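Local coordinates for protein chitinase (Jonesia denitrificans, PDB 5AA7) that probably cleaves chitin chains at internal sites as a multidomain chitinase, of which this chain is the copper-binding lytic polysaccharide monooxygenase (AA10-family) domain, at residues H78-W83 / A122-S127; F21-I26 / K57-T62. All coordinates share one frame; numbering follows the deposited sequence. Where two conformers were deposited one is given.

Contact 1: H78-W83 / A122-S127; sequences HNTSTW and ARWNVS. With CU1 (copper (I) ion), chain C.
W124 lays its five-membered ring over the six-membered ring of W83 in an offset stack, planes at 13° and centroids 3.8 Å apart. The two residues are a non-hydrogen-bonded antiparallel pair, and both indoles lie on the same face of the sheet; with chi1 at 168°, W124 turns its CG away from the backbone N, and the indole runs toward T80. There NE1 donates to T80 OG1 (2.8 Å) almost within the ring plane, and that hydroxyl in turn donates to H78 O, a double role that a threonine, able to give and accept at once, can fill. N125 meets T82 twice: its backbone N donates to T82 O (3.0 Å), while ND2 reaches T82 OG1 (3.1 Å) and, outside the pair, E84. N125 O in turn receives S81 N at 3.0 Å. Between W83–W124 and T80–V126 the register slips by one residue, a beta bulge. The compact branches of V126 suit the space beside the copper ligand, CG1 lying 3.8 Å from H78 CB. S127 N closes the pairing on N79 O (2.8 Å). H78 NE2 binds copper at 2.1 Å, and H1 completes the histidine brace characteristic of lytic polysaccharide monooxygenases; the hydrogen bonds running from the W124 indole through T80 OG1 to H78 O thus tie the backbone of a copper ligand to the buried aromatic side of the sheet.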
loop_
_atom_site.group_PDB
_atom_site.type_symbol
_atom_site.label_atom_id
_atom_site.label_comp_id
_atom_site.label_asym_id
_atom_site.label_seq_id
_atom_site.Cartn_x
_atom_site.Cartn_y
_atom_site.Cartn_z
ATOM N N HIS A 78 -13.545 -0.123 -6.540
ATOM C CA HIS A 78 -14.467 0.964 -6.220
ATOM C C HIS A 78 -14.166 2.243 -6.952
ATOM O O HIS A 78 -13.005 2.548 -7.230
ATOM C CB HIS A 78 -14.387 1.286 -4.747
ATOM C CG HIS A 78 -14.581 0.097 -3.888
ATOM N ND1 HIS A 78 -15.715 -0.678 -3.949
ATOM C CD2 HIS A 78 -13.782 -0.459 -2.955
ATOM C CE1 HIS A 78 -15.609 -1.672 -3.091
ATOM N NE2 HIS A 78 -14.450 -1.548 -2.470
ATOM N N ASN A 79 -15.215 3.011 -7.230
ATOM C CA ASN A 79 -15.014 4.369 -7.709
ATOM C C ASN A 79 -14.066 5.096 -6.759
ATOM O O ASN A 79 -14.167 4.972 -5.534
ATOM C CB ASN A 79 -16.342 5.100 -7.830
ATOM C CG ASN A 79 -17.200 4.534 -8.937
ATOM O OD1 ASN A 79 -17.831 3.494 -8.772
ATOM N ND2 ASN A 79 -17.201 5.202 -10.086
ATOM N N THR A 80 -13.137 5.834 -7.348
ATOM C CA THR A 80 -11.959 6.306 -6.627
ATOM C C THR A 80 -11.819 7.802 -6.797
ATOM O O THR A 80 -12.049 8.333 -7.890
ATOM C CB THR A 80 -10.704 5.619 -7.198
ATOM O OG1 THR A 80 -10.810 4.205 -6.989
ATOM C CG2 THR A 80 -9.425 6.136 -6.542
ATOM N N SER A 81 -11.444 8.485 -5.719
ATOM C CA SER A 81 -11.068 9.888 -5.826
ATOM C C SER A 81 -9.587 9.973 -6.197
ATOM O O SER A 81 -9.244 10.154 -7.369
ATOM C CB SER A 81 -11.387 10.636 -4.528
ATOM O OG SER A 81 -10.826 9.969 -3.402
ATOM N N THR A 82 -8.711 9.796 -5.217
ATOM C CA THR A 82 -7.274 9.850 -5.471
ATOM C C THR A 82 -6.529 8.654 -4.909
ATOM O O THR A 82 -6.984 8.004 -3.956
ATOM C CB THR A 82 -6.620 11.103 -4.860
ATOM O OG1 THR A 82 -6.981 11.200 -3.477
ATOM C CG2 THR A 82 -7.050 12.356 -5.602
ATOM N N TRP A 83 -5.374 8.389 -5.516
ATOM C CA TRP A 83 -4.354 7.509 -4.950
ATOM C C TRP A 83 -3.247 8.409 -4.439
ATOM O O TRP A 83 -2.641 9.162 -5.207
ATOM C CB TRP A 83 -3.794 6.595 -6.041
ATOM C CG TRP A 83 -4.859 5.867 -6.815
ATOM C CD1 TRP A 83 -5.568 6.345 -7.881
ATOM C CD2 TRP A 83 -5.323 4.530 -6.590
ATOM N NE1 TRP A 83 -6.454 5.396 -8.324
ATOM C CE2 TRP A 83 -6.325 4.269 -7.550
ATOM C CE3 TRP A 83 -4.992 3.530 -5.667
ATOM C CZ2 TRP A 83 -7.000 3.047 -7.611
ATOM C CZ3 TRP A 83 -5.650 2.316 -5.735
ATOM C CH2 TRP A 83 -6.651 2.085 -6.699
ATOM N N ALA A 122 0.871 3.808 0.310
ATOM C CA ALA A 122 -0.118 4.059 -0.732
ATOM C C ALA A 122 -1.474 4.073 -0.056
ATOM O O ALA A 122 -1.863 3.105 0.609
ATOM C CB ALA A 122 -0.066 2.980 -1.792
ATOM N N ARG A 123 -2.176 5.189 -0.190
ATOM C CA ARG A 123 -3.487 5.364 0.403
ATOM C C ARG A 123 -4.494 5.532 -0.734
ATOM O O ARG A 123 -4.454 6.518 -1.479
ATOM C CB ARG A 123 -3.471 6.586 1.320
ATOM C CG ARG A 123 -4.740 6.813 2.116
ATOM C CD ARG A 123 -4.495 7.854 3.211
ATOM N NE ARG A 123 -4.507 9.221 2.698
ATOM C CZ ARG A 123 -4.388 10.298 3.466
ATOM N NH1 ARG A 123 -4.209 10.161 4.781
ATOM N NH2 ARG A 123 -4.442 11.513 2.924
ATOM N N TRP A 124 -5.366 4.545 -0.881
ATOM C CA TRP A 124 -6.348 4.516 -1.960
ATOM C C TRP A 124 -7.663 5.040 -1.413
ATOM O O TRP A 124 -8.287 4.395 -0.576
ATOM C CB TRP A 124 -6.507 3.069 -2.442
ATOM C CG TRP A 124 -7.685 2.818 -3.346
ATOM C CD1 TRP A 124 -8.364 3.737 -4.103
ATOM C CD2 TRP A 124 -8.320 1.556 -3.579
ATOM N NE1 TRP A 124 -9.377 3.118 -4.798
ATOM C CE2 TRP A 124 -9.369 1.781 -4.498
ATOM C CE3 TRP A 124 -8.087 0.249 -3.118
ATOM C CZ2 TRP A 124 -10.200 0.754 -4.951
ATOM C CZ3 TRP A 124 -8.908 -0.773 -3.576
ATOM C CH2 TRP A 124 -9.956 -0.513 -4.477
ATOM N N ASN A 125 -8.086 6.216 -1.868
ATOM C CA ASN A 125 -9.299 6.830 -1.350
ATOM C C ASN A 125 -10.520 6.501 -2.198
ATOM O O ASN A 125 -10.547 6.776 -3.401
ATOM C CB ASN A 125 -9.139 8.350 -1.272
ATOM C CG ASN A 125 -8.030 8.771 -0.347
ATOM O OD1 ASN A 125 -8.057 8.467 0.851
ATOM N ND2 ASN A 125 -7.049 9.488 -0.884
ATOM N N VAL A 126 -11.530 5.906 -1.570
ATOM C CA VAL A 126 -12.767 5.530 -2.259
ATOM C C VAL A 126 -13.685 6.749 -2.357
ATOM O O VAL A 126 -13.871 7.462 -1.374
ATOM C CB VAL A 126 -13.460 4.377 -1.508
ATOM C CG1 VAL A 126 -14.798 4.035 -2.144
ATOM C CG2 VAL A 126 -12.544 3.149 -1.480
ATOM N N SER A 127 -14.256 6.996 -3.534
ATOM C CA SER A 127 -14.984 8.246 -3.759
ATOM C C SER A 127 -16.388 8.273 -3.175
ATOM O O SER A 127 -16.937 9.357 -2.974
ATOM C CB SER A 127 -15.054 8.557 -5.252
ATOM O OG SER A 127 -15.873 7.621 -5.928
HETATM CU CU CU1 C . -13.505 -2.921 -1.259
#

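Contact 2: F21-I26 / K57-T62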
loop_
_atom_site.group_PDB
_atom_site.type_symbol
_atom_site.label_atom_id
_atom_site.label_comp_id
_atom_site.label_asym_id
_atom_site.label_seq_id
_atom_site.Cartn_x
_atom_site.Cartn_y
_atom_site.Cartn_z
ATOM N N PHE A 21 7.773 -14.592 9.805
ATOM C CA PHE A 21 6.852 -14.624 10.931
ATOM C C PHE A 21 5.402 -14.770 10.480
ATOM O O PHE A 21 5.067 -14.498 9.327
ATOM C CB PHE A 21 6.996 -13.319 11.733
ATOM C CG PHE A 21 6.933 -12.076 10.879
ATOM C CD1 PHE A 21 8.080 -11.563 10.282
ATOM C CD2 PHE A 21 5.722 -11.431 10.665
ATOM C CE1 PHE A 21 8.022 -10.417 9.483
ATOM C CE2 PHE A 21 5.648 -10.288 9.861
ATOM C CZ PHE A 21 6.802 -9.785 9.271
ATOM N N ASP A 22 4.544 -15.186 11.401
ATOM C CA ASP A 22 3.115 -15.304 11.143
ATOM C C ASP A 22 2.475 -13.926 11.163
ATOM O O ASP A 22 2.633 -13.185 12.135
ATOM C CB ASP A 22 2.457 -16.155 12.228
ATOM C CG ASP A 22 2.593 -17.640 11.978
ATOM O OD1 ASP A 22 3.216 -18.037 10.973
ATOM O OD2 ASP A 22 2.069 -18.415 12.806
ATOM N N CYS A 23 1.743 -13.573 10.111
ATOM C CA CYS A 23 1.042 -12.289 10.102
ATOM C C CYS A 23 -0.386 -12.399 10.598
ATOM O O CYS A 23 -1.040 -11.385 10.830
ATOM C CB CYS A 23 1.003 -11.687 8.699
ATOM S SG CYS A 23 2.593 -11.484 7.932
ATOM N N GLY A 24 -0.894 -13.620 10.735
ATOM C CA GLY A 24 -2.275 -13.781 11.144
ATOM C C GLY A 24 -3.264 -13.570 10.014
ATOM O O GLY A 24 -2.985 -13.898 8.854
ATOM N N GLN A 25 -4.407 -12.989 10.363
ATOM C CA GLN A 25 -5.556 -12.867 9.468
ATOM C C GLN A 25 -5.218 -12.237 8.115
ATOM O O GLN A 25 -5.721 -12.657 7.072
ATOM C CB GLN A 25 -6.655 -12.054 10.164
ATOM C CG GLN A 25 -7.971 -11.988 9.406
ATOM C CD GLN A 25 -9.006 -11.124 10.109
ATOM O OE1 GLN A 25 -8.994 -10.987 11.337
ATOM N NE2 GLN A 25 -9.903 -10.527 9.330
ATOM N N ILE A 26 -4.376 -11.208 8.146
ATOM C CA ILE A 26 -4.057 -10.461 6.930
ATOM C C ILE A 26 -3.504 -11.350 5.812
ATOM O O ILE A 26 -3.753 -11.098 4.638
ATOM C CB ILE A 26 -3.089 -9.267 7.214
ATOM C CG1 ILE A 26 -2.922 -8.393 5.963
ATOM C CG2 ILE A 26 -1.761 -9.771 7.718
ATOM C CD1 ILE A 26 -4.227 -7.810 5.459
ATOM N N LYS A 57 9.234 -6.124 13.352
ATOM C CA LYS A 57 9.310 -7.358 12.566
ATOM C C LYS A 57 10.368 -7.212 11.483
ATOM O O LYS A 57 10.616 -6.103 10.999
ATOM C CB LYS A 57 7.963 -7.682 11.910
ATOM C CG LYS A 57 6.812 -7.868 12.879
ATOM C CD LYS A 57 6.935 -9.155 13.681
ATOM C CE LYS A 57 5.933 -9.152 14.814
ATOM N NZ LYS A 57 6.026 -10.360 15.670
ATOM N N PRO A 58 10.988 -8.328 11.078
ATOM C CA PRO A 58 11.967 -8.283 9.989
ATOM C C PRO A 58 11.276 -8.271 8.623
ATOM O O PRO A 58 11.323 -9.239 7.866
ATOM C CB PRO A 58 12.780 -9.572 10.194
ATOM C CG PRO A 58 11.794 -10.521 10.832
ATOM C CD PRO A 58 10.949 -9.648 11.738
ATOM N N TRP A 59 10.621 -7.153 8.320
ATOM C CA TRP A 59 9.939 -6.991 7.037
ATOM C C TRP A 59 10.946 -7.018 5.900
ATOM O O TRP A 59 11.923 -6.265 5.916
ATOM C CB TRP A 59 9.174 -5.662 7.001
ATOM C CG TRP A 59 8.017 -5.626 7.933
ATOM C CD1 TRP A 59 7.945 -4.981 9.143
ATOM C CD2 TRP A 59 6.758 -6.283 7.754
ATOM N NE1 TRP A 59 6.719 -5.199 9.720
ATOM C CE2 TRP A 59 5.972 -5.997 8.891
ATOM C CE3 TRP A 59 6.223 -7.097 6.746
ATOM C CZ2 TRP A 59 4.679 -6.498 9.049
ATOM C CZ3 TRP A 59 4.936 -7.583 6.896
ATOM C CH2 TRP A 59 4.176 -7.282 8.043
ATOM N N PRO A 60 10.713 -7.883 4.907
ATOM C CA PRO A 60 11.596 -7.880 3.737
ATOM C C PRO A 60 11.521 -6.528 3.016
ATOM O O PRO A 60 10.464 -5.890 2.988
ATOM C CB PRO A 60 11.012 -8.991 2.857
ATOM C CG PRO A 60 10.276 -9.891 3.819
ATOM C CD PRO A 60 9.690 -8.940 4.834
ATOM N N THR A 61 12.643 -6.086 2.459
ATOM C CA THR A 61 12.665 -4.860 1.664
ATOM C C THR A 61 12.929 -5.180 0.201
ATOM O O THR A 61 13.598 -6.168 -0.115
ATOM C CB THR A 61 13.724 -3.864 2.168
ATOM O OG1 THR A 61 15.025 -4.459 2.081
ATOM C CG2 THR A 61 13.446 -3.476 3.613
ATOM N N THR A 62 12.403 -4.350 -0.698
ATOM C CA THR A 62 12.592 -4.573 -2.122
ATOM C C THR A 62 13.541 -3.512 -2.658
ATOM O O THR A 62 13.351 -2.316 -2.412
ATOM C CB THR A 62 11.258 -4.469 -2.897
ATOM O OG1 THR A 62 10.301 -5.383 -2.341
ATOM C CG2 THR A 62 11.465 -4.783 -4.367
HETATM O O HOH W 1 4.465 -12.563 14.309
#
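F21 drives the edge of its phenyl ring into the face of the W59 indole, a T-shaped pair with planes at 88° and centroids 4.9 Å apart. CZ does most of the touching, lying 3.7 Å from W59 CE3. With chi1 at 50°, CG of F21 sits between its own backbone N and carbonyl carbon, and the ring extends toward 57-62. One phenyl face takes K57 CB in a CH-pi contact, 3.9 Å from the ring centroid, and the bent lysine chain continues across that face with CD. P58 flanks the ring, its CD 3.7 Å from F21 CD1; as the centre of an inverse gamma turn, this proline suits a sharp bend between K57 and W59. Neither segment is regular structure: two long surface loops of the monooxygenase domain, one after helix 10-15 and one leading into strand 62-64, are joined here by side chains. With an alanine in place of F21 the W59 face would probably lose its aromatic partner, and the K57 methylenes the ring they lie on. Beyond the ring, K57 NZ donates to a water (3.0 Å) that itself donates to D22 O. C23 SG lies obliquely beside W59, 4.5 Å from CH2, its position fixed by the disulfide to C14 on helix 10-15. W59 is oriented by NE1 bonding to D54 O, and R10 makes a cation-pi contact with the indole.

Overall arrangement
Contact 1 is partly buried and joins neighbouring antiparallel strands, 80-87 and 118-126, at their copper-site end; contact 2 is a surface contact between irregular loops. They share no strand or helix, lie on opposite sides of the chain's centre, and their centres are about 25 Å apart. Both include a tryptophan meeting another aromatic ring, yet the indoles of 78-83 / 122-127, on paired strands, lie nearly parallel, whereas the rings between the loops of 21-26 / 57-62 meet at about a right angle. Backbone hydrogen bonds fix the register of contact 1; contact 2 has no direct hydrogen bond between its segments and is made by apolar packing and a bridging water, beside the C14–C23 disulfide.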